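Local coordinates for aminofutalosine deaminase (Helicobacter pylori, PDB 7LKK), which deaminates aminofutalosine in the menaquinone pathway as an iron-bound amidohydrolase and probably also converts adenosine to inosine, at residues 21-26 and 31-36; 37-42 and 46-51; 89-94 and 104-109; 98-103 and 236-241. All coordinates share one frame; numbering follows the deposited sequence.

Contact 1: residues 21-26 and 31-36; sequences ASLVFL and CEVLED
The carbonyl oxygen of L34 is held by two groups of the facing strand: V24 N gives it a hydrogen bond of 2.8 Å, the shortest across these segments, and L23 CA adds a C-H...O contact at 3.4 Å. V24 O returns the bond to L34 N, making V24 and L34 a hydrogen-bonded antiparallel pair. A hydrogen bond from L26 N to E32 O continues beyond the paired strands. At the other end D36 N meets S22 O at 2.9 Å from well above the carbonyl plane, 59° out of it, where both segments turn a corner. The S22 and D36 side chains are joined there through one water, which donates to D36 OD1; S22 OG also bonds N68 N. The whole is a beta hairpin, strands 23-25 and 33-34; strand 23-25 pairs in parallel with strand 69-80, L23 and F25 bonding it through the backbone. F25 and V33 point the same way on one face, and V33 CG2 lies 3.8 Å from F25 CD1, approaching the ring obliquely. V33 CG1, anti to the backbone N (chi1 176°), reaches L23 CD2 at 4.1 Å, and the same methyl of L23 also meets E35 CG. Helix 401-408 covers this face, A401 lying on L23 and F25 and I402 on V33. L34, on the other face with V24, crosses the L26 side chain obliquely, CD1 to CD1 at 3.8 Å, while E32 runs alongside L26, E32 CB 4.0 Å from L26 CD1. I379 packs against V24 and L26.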
# COMPACT_ATOMS: atom_id res chain seq x y z
N ALA A 21 -24.73 -2.41 -14.81
CA ALA A 21 -24.34 -1.88 -13.51
C ALA A 21 -24.44 -0.37 -13.55
O ALA A 21 -24.50 0.24 -14.62
CB ALA A 21 -22.92 -2.32 -13.13
N SER A 22 -24.46 0.24 -12.35
CA SER A 22 -24.55 1.69 -12.26
C SER A 22 -23.38 2.37 -12.94
O SER A 22 -23.53 3.48 -13.47
CB SER A 22 -24.62 2.12 -10.79
OG SER A 22 -25.70 1.48 -10.12
N LEU A 23 -22.21 1.74 -12.94
CA LEU A 23 -21.02 2.26 -13.58
C LEU A 23 -20.39 1.14 -14.40
O LEU A 23 -20.27 0.01 -13.92
CB LEU A 23 -20.02 2.80 -12.55
CG LEU A 23 -20.49 4.01 -11.74
CD1 LEU A 23 -19.68 4.14 -10.46
CD2 LEU A 23 -20.38 5.28 -12.58
N VAL A 24 -19.99 1.46 -15.63
CA VAL A 24 -19.32 0.52 -16.51
C VAL A 24 -18.02 1.16 -16.97
O VAL A 24 -18.02 2.27 -17.50
CB VAL A 24 -20.19 0.14 -17.72
CG1 VAL A 24 -19.42 -0.79 -18.66
CG2 VAL A 24 -21.48 -0.52 -17.26
N PHE A 25 -16.90 0.45 -16.76
CA PHE A 25 -15.59 0.89 -17.22
C PHE A 25 -15.30 0.17 -18.53
O PHE A 25 -15.11 -1.05 -18.54
CB PHE A 25 -14.51 0.60 -16.19
CG PHE A 25 -14.69 1.33 -14.88
CD1 PHE A 25 -15.58 2.39 -14.76
CD2 PHE A 25 -13.94 0.96 -13.77
CE1 PHE A 25 -15.73 3.05 -13.56
CE2 PHE A 25 -14.09 1.62 -12.57
CZ PHE A 25 -14.99 2.67 -12.46
N LEU A 26 -15.27 0.92 -19.64
CA LEU A 26 -15.00 0.30 -20.93
C LEU A 26 -13.54 -0.12 -21.06
O LEU A 26 -13.24 -1.10 -21.76
CB LEU A 26 -15.36 1.26 -22.07
CG LEU A 26 -16.84 1.56 -22.30
CD1 LEU A 26 -17.03 2.19 -23.67
CD2 LEU A 26 -17.68 0.29 -22.18
N CYS A 31 -10.43 5.42 -21.56
CA CYS A 31 -10.88 5.07 -20.21
C CYS A 31 -12.29 5.59 -19.94
O CYS A 31 -12.56 6.24 -18.94
CB CYS A 31 -9.89 5.57 -19.15
SG CYS A 31 -9.70 4.47 -17.75
N GLU A 32 -13.19 5.27 -20.87
CA GLU A 32 -14.56 5.76 -20.80
C GLU A 32 -15.31 5.16 -19.61
O GLU A 32 -15.18 3.97 -19.31
CB GLU A 32 -15.30 5.42 -22.09
CG GLU A 32 -16.22 6.50 -22.60
CD GLU A 32 -16.67 6.24 -24.02
OE1 GLU A 32 -15.80 5.92 -24.86
OE2 GLU A 32 -17.88 6.35 -24.30
N VAL A 33 -16.07 6.01 -18.92
CA VAL A 33 -16.93 5.59 -17.83
C VAL A 33 -18.37 5.89 -18.21
O VAL A 33 -18.69 7.03 -18.58
CB VAL A 33 -16.56 6.28 -16.50
CG1 VAL A 33 -17.54 5.89 -15.41
CG2 VAL A 33 -15.14 5.93 -16.10
N LEU A 34 -19.23 4.89 -18.14
CA LEU A 34 -20.62 5.01 -18.55
C LEU A 34 -21.54 4.64 -17.39
O LEU A 34 -21.23 3.73 -16.61
CB LEU A 34 -20.92 4.13 -19.76
CG LEU A 34 -20.13 4.52 -21.02
CD1 LEU A 34 -20.25 3.45 -22.09
CD2 LEU A 34 -20.61 5.87 -21.54
N GLU A 35 -22.66 5.35 -17.28
CA GLU A 35 -23.61 5.15 -16.20
C GLU A 35 -24.81 4.35 -16.69
O GLU A 35 -25.32 4.59 -17.79
CB GLU A 35 -24.07 6.49 -15.63
CG GLU A 35 -22.93 7.34 -15.07
CD GLU A 35 -23.40 8.65 -14.48
OE1 GLU A 35 -24.35 9.25 -15.03
OE2 GLU A 35 -22.81 9.09 -13.47
N ASP A 36 -25.25 3.40 -15.86
CA ASP A 36 -26.43 2.58 -16.13
C ASP A 36 -26.34 1.89 -17.49
O ASP A 36 -27.32 1.80 -18.23
CB ASP A 36 -27.71 3.40 -16.02
CG ASP A 36 -27.95 3.92 -14.62
OD1 ASP A 36 -27.54 3.24 -13.66
OD2 ASP A 36 -28.57 5.00 -14.48
O HOH W 1 -27.89 3.22 -10.86

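Contact 2: residues 37-42 and 46-51; sequences YGVVFD and VEIGDY
Strands 37-41 and 46-50 run antiparallel, their axes 4.6 Å apart at closest and their directions 158° apart, and a classic beta bulge sets both V46 and E47 opposite V40. V40 O therefore takes two N-H groups from the same face of its plane, V46 N at 2.7 Å and the longer E47 N at 3.2 Å. V40 N to E47 O completes that pair, and G38 and G49 are bonded both ways farther along. The Y37 ring lies over the backbone of the other strand: D50 N sits 3.7 Å above the ring centre and G49 C lies closer to the rim on that face. I48 CG2, anti to the backbone N, comes up in the plane of this ring, 3.9 Å from Y37 CD2. G38 has no side chain, and its CA lies at the edge of the Y51 ring. Near the bulge the V46 and D42 side chains cross at about a right angle, V46 CG2 3.6 Å from D42 OD2; D42 OD1 bonds K44 N. E47 carries its carboxylate away from strand 37-41, to a salt bridge with K57 and a hydrogen bond with Y58. D50 is the N-cap of helix 51-57, its OD2 taking N53 N, and L54 of that helix packs on V40 and E47. Strand 37-41 lies between strand 45-50, outermost in this four-stranded sheet within the chain, and strand 17-21.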
# COMPACT_ATOMS: atom_id res chain seq x y z
N TYR A 37 -25.15 1.39 -17.82
CA TYR A 37 -24.94 0.71 -19.09
C TYR A 37 -24.95 -0.80 -18.89
O TYR A 37 -24.81 -1.31 -17.78
CB TYR A 37 -23.62 1.15 -19.74
CG TYR A 37 -23.81 2.06 -20.93
CD1 TYR A 37 -24.41 3.30 -20.80
CD2 TYR A 37 -23.38 1.67 -22.20
CE1 TYR A 37 -24.59 4.13 -21.89
CE2 TYR A 37 -23.55 2.50 -23.29
CZ TYR A 37 -24.16 3.73 -23.13
OH TYR A 37 -24.33 4.56 -24.21
N GLY A 38 -25.10 -1.52 -20.01
CA GLY A 38 -25.22 -2.96 -19.97
C GLY A 38 -24.47 -3.59 -21.13
O GLY A 38 -24.04 -2.90 -22.06
N VAL A 39 -24.31 -4.90 -21.05
CA VAL A 39 -23.56 -5.67 -22.03
C VAL A 39 -24.33 -6.94 -22.36
O VAL A 39 -24.74 -7.68 -21.46
CB VAL A 39 -22.14 -6.03 -21.53
CG1 VAL A 39 -21.44 -6.95 -22.52
CG2 VAL A 39 -21.32 -4.77 -21.28
N VAL A 40 -24.54 -7.19 -23.65
CA VAL A 40 -25.05 -8.47 -24.14
C VAL A 40 -23.86 -9.32 -24.54
O VAL A 40 -22.96 -8.85 -25.24
CB VAL A 40 -26.01 -8.28 -25.33
CG1 VAL A 40 -26.56 -9.63 -25.78
CG2 VAL A 40 -27.14 -7.34 -24.96
N PHE A 41 -23.84 -10.57 -24.08
CA PHE A 41 -22.70 -11.43 -24.35
C PHE A 41 -23.11 -12.89 -24.35
O PHE A 41 -24.00 -13.30 -23.60
CB PHE A 41 -21.58 -11.20 -23.32
CG PHE A 41 -21.96 -11.57 -21.91
CD1 PHE A 41 -22.68 -10.69 -21.12
CD2 PHE A 41 -21.58 -12.79 -21.37
CE1 PHE A 41 -23.02 -11.02 -19.82
CE2 PHE A 41 -21.92 -13.13 -20.07
CZ PHE A 41 -22.64 -12.24 -19.30
N ASP A 42 -22.46 -13.66 -25.22
CA ASP A 42 -22.45 -15.11 -25.10
C ASP A 42 -21.05 -15.51 -24.65
O ASP A 42 -20.66 -15.22 -23.51
CB ASP A 42 -22.83 -15.79 -26.42
CG ASP A 42 -22.30 -15.05 -27.64
OD1 ASP A 42 -21.13 -14.62 -27.61
OD2 ASP A 42 -23.06 -14.91 -28.62
N VAL A 46 -21.31 -9.08 -27.37
CA VAL A 46 -22.16 -8.95 -28.56
C VAL A 46 -22.60 -7.51 -28.78
O VAL A 46 -22.51 -7.00 -29.90
CB VAL A 46 -23.37 -9.90 -28.45
CG1 VAL A 46 -24.37 -9.62 -29.55
CG2 VAL A 46 -22.92 -11.35 -28.49
N GLU A 47 -23.06 -6.84 -27.73
CA GLU A 47 -23.59 -5.49 -27.88
C GLU A 47 -23.46 -4.74 -26.56
O GLU A 47 -23.58 -5.33 -25.48
CB GLU A 47 -25.05 -5.51 -28.33
CG GLU A 47 -25.60 -4.16 -28.74
CD GLU A 47 -26.97 -4.25 -29.40
OE1 GLU A 47 -27.23 -5.27 -30.07
OE2 GLU A 47 -27.77 -3.31 -29.24
N ILE A 48 -23.20 -3.44 -26.65
CA ILE A 48 -23.10 -2.55 -25.51
C ILE A 48 -24.11 -1.43 -25.68
O ILE A 48 -24.36 -0.97 -26.80
CB ILE A 48 -21.67 -1.98 -25.35
CG1 ILE A 48 -20.65 -3.12 -25.35
CG2 ILE A 48 -21.55 -1.16 -24.08
CD1 ILE A 48 -19.25 -2.67 -25.74
N GLY A 49 -24.70 -0.98 -24.57
CA GLY A 49 -25.65 0.11 -24.64
C GLY A 49 -26.27 0.37 -23.28
O GLY A 49 -25.95 -0.30 -22.29
N ASP A 50 -27.14 1.37 -23.25
CA ASP A 50 -27.94 1.64 -22.06
C ASP A 50 -28.69 0.38 -21.64
O ASP A 50 -29.28 -0.31 -22.48
CB ASP A 50 -28.92 2.78 -22.33
CG ASP A 50 -29.86 3.02 -21.17
OD1 ASP A 50 -29.41 3.57 -20.14
OD2 ASP A 50 -31.05 2.65 -21.28
N TYR A 51 -28.64 0.07 -20.35
CA TYR A 51 -29.16 -1.21 -19.88
C TYR A 51 -30.66 -1.33 -20.13
O TYR A 51 -31.14 -2.35 -20.63
CB TYR A 51 -28.86 -1.40 -18.39
CG TYR A 51 -29.48 -2.66 -17.84
CD1 TYR A 51 -28.90 -3.90 -18.07
CD2 TYR A 51 -30.65 -2.62 -17.09
CE1 TYR A 51 -29.47 -5.06 -17.58
CE2 TYR A 51 -31.22 -3.77 -16.59
CZ TYR A 51 -30.63 -4.99 -16.83
OH TYR A 51 -31.21 -6.13 -16.33

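Contact 3: residues 89-94 and 104-109; sequences ASFDYG and LNNGGA
F91 presents the edge of its ring to N106: CE1 lies 3.8 Å from N106 CB, which sits in the ring plane, and 4.0 Å from N106 CG. The two side chains cross at about a right angle, with ring and amide planes 86° apart. N106 carries its CG anti to the backbone N (chi1 177°), which brings CB and CG to the ring edge and ND2 toward S90 CB, 4.2 Å away. A hydrogen bond from I110 N to N106 OD1 holds the amide. N106 lies toward the C-terminal end of helix 96-106, before G107 leaves helical geometry with positive phi; a type I' turn runs from N106 to A109. The loop between strand 69-80 and this helix thus folds back on the helix's C-terminal end, positioned by D92 N bonding S102 OG. F91 is also packed by V103, I110 and S331, and the nearest atoms of its side chain and the bound inhibitor are about 7 Å apart. Y93 O accepts a hydrogen bond from Q400 of the second subunit. With no hydrogen bond crossing between the segments, the contact rests on van der Waals fit: N106 offers carbon to the ring while its amide oxygen accepts from I110 N, just past the turn.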
# COMPACT_ATOMS: atom_id res chain seq x y z
N ALA A 89 8.79 -15.36 4.32
CA ALA A 89 9.99 -14.66 4.76
C ALA A 89 11.25 -15.46 4.45
O ALA A 89 12.28 -15.30 5.12
CB ALA A 89 9.92 -14.34 6.25
N SER A 90 11.20 -16.33 3.44
CA SER A 90 12.38 -17.11 3.08
C SER A 90 13.46 -16.27 2.41
O SER A 90 14.63 -16.65 2.44
CB SER A 90 12.00 -18.28 2.17
OG SER A 90 11.10 -19.17 2.82
N PHE A 91 13.09 -15.14 1.81
CA PHE A 91 14.02 -14.32 1.05
C PHE A 91 14.19 -12.96 1.72
O PHE A 91 13.27 -12.43 2.33
CB PHE A 91 13.53 -14.12 -0.40
CG PHE A 91 13.23 -15.40 -1.13
CD1 PHE A 91 14.00 -16.53 -0.92
CD2 PHE A 91 12.18 -15.48 -2.03
CE1 PHE A 91 13.73 -17.72 -1.59
CE2 PHE A 91 11.90 -16.65 -2.70
CZ PHE A 91 12.67 -17.77 -2.48
N ASP A 92 15.40 -12.42 1.61
CA ASP A 92 15.72 -11.12 2.19
C ASP A 92 15.20 -9.99 1.31
O ASP A 92 15.18 -10.08 0.09
CB ASP A 92 17.23 -10.96 2.38
CG ASP A 92 17.79 -11.91 3.43
OD1 ASP A 92 17.01 -12.51 4.19
OD2 ASP A 92 19.03 -12.05 3.48
N TYR A 93 14.78 -8.91 1.96
CA TYR A 93 14.33 -7.70 1.28
C TYR A 93 15.19 -6.52 1.72
O TYR A 93 15.92 -6.59 2.71
CB TYR A 93 12.85 -7.42 1.56
CG TYR A 93 11.92 -8.49 1.03
CD1 TYR A 93 12.06 -8.98 -0.26
CD2 TYR A 93 10.90 -9.01 1.83
CE1 TYR A 93 11.21 -9.97 -0.75
CE2 TYR A 93 10.05 -9.98 1.35
CZ TYR A 93 10.21 -10.46 0.06
OH TYR A 93 9.37 -11.43 -0.42
N GLY A 94 15.10 -5.44 0.96
CA GLY A 94 15.87 -4.23 1.22
C GLY A 94 16.99 -3.98 0.23
O GLY A 94 17.54 -2.88 0.21
N LEU A 104 19.08 -17.81 -4.08
CA LEU A 104 20.02 -18.85 -4.48
C LEU A 104 20.44 -19.71 -3.29
O LEU A 104 20.49 -20.94 -3.39
CB LEU A 104 21.23 -18.22 -5.16
CG LEU A 104 20.96 -17.58 -6.52
CD1 LEU A 104 21.78 -16.32 -6.69
CD2 LEU A 104 21.23 -18.56 -7.64
N ASN A 105 20.73 -19.07 -2.15
CA ASN A 105 21.09 -19.82 -0.95
C ASN A 105 19.95 -20.69 -0.44
O ASN A 105 20.19 -21.66 0.29
CB ASN A 105 21.55 -18.86 0.15
CG ASN A 105 22.89 -18.22 -0.15
OD1 ASN A 105 23.67 -18.74 -0.94
ND2 ASN A 105 23.16 -17.08 0.48
N ASN A 106 18.70 -20.36 -0.80
CA ASN A 106 17.57 -21.20 -0.42
C ASN A 106 17.65 -22.57 -1.08
O ASN A 106 17.12 -23.55 -0.53
CB ASN A 106 16.26 -20.50 -0.79
CG ASN A 106 15.04 -21.35 -0.49
OD1 ASN A 106 14.55 -22.08 -1.35
ND2 ASN A 106 14.54 -21.25 0.74
N GLY A 107 18.28 -22.66 -2.24
CA GLY A 107 18.51 -23.95 -2.88
C GLY A 107 17.26 -24.68 -3.30
O GLY A 107 17.24 -25.92 -3.29
N GLY A 108 16.20 -23.96 -3.67
CA GLY A 108 14.99 -24.57 -4.16
C GLY A 108 14.10 -25.20 -3.10
O GLY A 108 13.09 -25.81 -3.45
N ALA A 109 14.46 -25.07 -1.81
CA ALA A 109 13.66 -25.68 -0.76
C ALA A 109 12.24 -25.13 -0.72
O ALA A 109 11.30 -25.87 -0.41
CB ALA A 109 14.34 -25.48 0.60

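Contact 4: residues 98-103 and 236-241; sequences GWLGSV and KGWFEN. With MCF ((8R)-3-(5-S-methyl-5-thio-beta-D-ribofuranosyl)-3,6,7,8-tetrahydroimidazo[4,5-d][1,3]diazepin-8-ol), chain J.
W238, the first residue of 236-241 to meet the helix, brings the six-membered ring of its indole against it: CZ3 lies 4.3 Å from L100 CD2, and CH2 comes within 4.5 Å of G101 N. F239 follows, its CZ 4.2 Å from the same L100 CD2, so one leucine methyl is shared by two aromatic rings. F239 takes W238 CE3 over the centre of one face, and its ring also stacks with that of Y197. In this amidohydrolase barrel the contact ties helix 96-106, which follows strand 69-80, to the loop between helices 226-234 and 242-247. E240, next, folds back on G237: E240 N bonds G237 O, and G237 N donates to E240 OE2 at 3.2 Å from above the carboxylate plane. The other methyl of L100, CD1, lies 4.1 Å from C6S, the S-methyl carbon of the inhibitor; W99, a residue of the ligand pocket, brings CH2 to 3.5 Å from its C7. The W99 indole has V103 CG2 over its centre, 3.6 Å above the plane, and its NE1 is hydrogen-bonded to S331 O.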
# COMPACT_ATOMS: atom_id res chain seq x y z
N GLY A 98 20.83 -8.63 -1.91
CA GLY A 98 20.42 -9.40 -0.75
C GLY A 98 19.30 -10.37 -1.06
O GLY A 98 19.28 -11.50 -0.56
N TRP A 99 18.34 -9.95 -1.89
CA TRP A 99 17.24 -10.83 -2.26
C TRP A 99 17.73 -11.99 -3.13
O TRP A 99 17.45 -13.16 -2.83
CB TRP A 99 16.16 -10.04 -2.99
CG TRP A 99 15.02 -10.88 -3.48
CD1 TRP A 99 13.93 -11.28 -2.77
CD2 TRP A 99 14.87 -11.42 -4.80
NE1 TRP A 99 13.11 -12.04 -3.57
CE2 TRP A 99 13.66 -12.14 -4.82
CE3 TRP A 99 15.64 -11.36 -5.97
CZ2 TRP A 99 13.20 -12.80 -5.95
CZ3 TRP A 99 15.18 -12.02 -7.10
CH2 TRP A 99 13.97 -12.73 -7.08
N LEU A 100 18.46 -11.68 -4.20
CA LEU A 100 18.91 -12.73 -5.12
C LEU A 100 19.83 -13.72 -4.43
O LEU A 100 19.70 -14.94 -4.63
CB LEU A 100 19.60 -12.10 -6.33
CG LEU A 100 20.05 -13.06 -7.44
CD1 LEU A 100 18.92 -14.01 -7.83
CD2 LEU A 100 20.55 -12.29 -8.65
N GLY A 101 20.76 -13.23 -3.61
CA GLY A 101 21.61 -14.12 -2.85
C GLY A 101 20.83 -15.05 -1.94
O GLY A 101 21.18 -16.22 -1.78
N SER A 102 19.76 -14.54 -1.32
CA SER A 102 18.95 -15.38 -0.44
C SER A 102 18.13 -16.39 -1.24
O SER A 102 17.92 -17.52 -0.76
CB SER A 102 18.04 -14.52 0.43
OG SER A 102 16.95 -13.98 -0.31
N VAL A 103 17.67 -16.02 -2.43
CA VAL A 103 16.94 -16.97 -3.27
C VAL A 103 17.85 -18.13 -3.66
O VAL A 103 17.47 -19.31 -3.58
CB VAL A 103 16.37 -16.27 -4.51
CG1 VAL A 103 15.80 -17.29 -5.49
CG2 VAL A 103 15.29 -15.26 -4.11
N LYS A 236 31.17 -4.18 -13.46
CA LYS A 236 31.61 -3.90 -12.10
C LYS A 236 30.44 -4.04 -11.14
O LYS A 236 29.28 -4.18 -11.54
CB LYS A 236 32.21 -2.49 -11.99
CG LYS A 236 33.48 -2.28 -12.81
CD LYS A 236 33.97 -0.85 -12.70
CE LYS A 236 35.45 -0.74 -13.06
NZ LYS A 236 36.21 0.01 -12.02
N GLY A 237 30.76 -4.02 -9.85
CA GLY A 237 29.76 -4.10 -8.82
C GLY A 237 29.61 -5.48 -8.22
O GLY A 237 30.50 -6.34 -8.29
N TRP A 238 28.42 -5.70 -7.64
CA TRP A 238 28.15 -6.91 -6.88
C TRP A 238 28.29 -8.17 -7.73
O TRP A 238 28.74 -9.22 -7.24
CB TRP A 238 26.76 -6.82 -6.26
CG TRP A 238 26.35 -8.00 -5.44
CD1 TRP A 238 26.67 -8.23 -4.13
CD2 TRP A 238 25.55 -9.11 -5.86
NE1 TRP A 238 26.11 -9.42 -3.72
CE2 TRP A 238 25.41 -9.97 -4.76
CE3 TRP A 238 24.92 -9.45 -7.07
CZ2 TRP A 238 24.68 -11.16 -4.82
CZ3 TRP A 238 24.20 -10.63 -7.13
CH2 TRP A 238 24.09 -11.47 -6.02
N PHE A 239 27.91 -8.10 -9.01
CA PHE A 239 27.93 -9.28 -9.87
C PHE A 239 29.34 -9.75 -10.22
O PHE A 239 29.47 -10.75 -10.94
CB PHE A 239 27.14 -9.00 -11.15
CG PHE A 239 25.66 -9.20 -11.00
CD1 PHE A 239 25.11 -10.47 -11.05
CD2 PHE A 239 24.81 -8.12 -10.83
CE1 PHE A 239 23.75 -10.66 -10.92
CE2 PHE A 239 23.45 -8.30 -10.70
CZ PHE A 239 22.92 -9.57 -10.74
N GLU A 240 30.38 -9.05 -9.76
CA GLU A 240 31.75 -9.48 -10.04
C GLU A 240 32.01 -10.90 -9.55
O GLU A 240 32.66 -11.70 -10.23
CB GLU A 240 32.75 -8.52 -9.39
CG GLU A 240 32.99 -7.23 -10.15
CD GLU A 240 33.80 -6.24 -9.34
OE1 GLU A 240 34.48 -6.66 -8.38
OE2 GLU A 240 33.75 -5.03 -9.66
N ASN A 241 31.51 -11.24 -8.36
CA ASN A 241 31.72 -12.54 -7.75
C ASN A 241 30.50 -13.44 -7.83
O ASN A 241 30.53 -14.54 -7.27
CB ASN A 241 32.14 -12.37 -6.28
CG ASN A 241 33.32 -11.44 -6.11
OD1 ASN A 241 33.20 -10.36 -5.54
ND2 ASN A 241 34.48 -11.86 -6.61
O8 MCF J . 10.92 -11.05 -11.28
C8 MCF J . 11.11 -11.30 -9.92
C7 MCF J . 12.36 -10.61 -9.37
N6 MCF J . 13.38 -10.52 -10.38
C5 MCF J . 13.75 -11.70 -11.13
N4 MCF J . 13.16 -13.03 -10.98
C10 MCF J . 12.13 -13.61 -10.09
C9 MCF J . 11.12 -12.81 -9.58
N1 MCF J . 10.34 -13.58 -8.84
C2 MCF J . 10.79 -14.83 -8.87
N3 MCF J . 11.88 -14.84 -9.65
C1S MCF J . 12.68 -16.08 -9.91
C2S MCF J . 13.12 -16.24 -11.39
O2S MCF J . 12.12 -16.82 -12.12
O4S MCF J . 13.78 -16.03 -9.26
C4S MCF J . 14.82 -16.96 -10.09
C3S MCF J . 14.31 -17.18 -11.26
O3S MCF J . 13.84 -18.61 -11.34
C5S MCF J . 16.15 -16.23 -10.22
S5S MCF J . 17.50 -17.44 -10.29
C6S MCF J . 18.97 -16.64 -11.01

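Overall arrangement
The four contacts form two pairs on opposite sides of the chain's centre, 44 to 53 Å apart between centres. Contacts 1 and 2 are successive hairpins, far from the active site; they touch where D36 O meets Y51 N and A21 N meets Y37 O, and both are partly buried and dominated by backbone hydrogen bonds. Contacts 3 and 4 share helix 96-106 beside the inhibitor and meet where the S102 hydroxyl bonds D92 N. Neither has a hydrogen bond across its own segments. Contact 4 is buried and rests on a leucine against two aromatic rings, whereas contact 3 is smaller, pairs a ring with an amide side chain, and borders the second subunit.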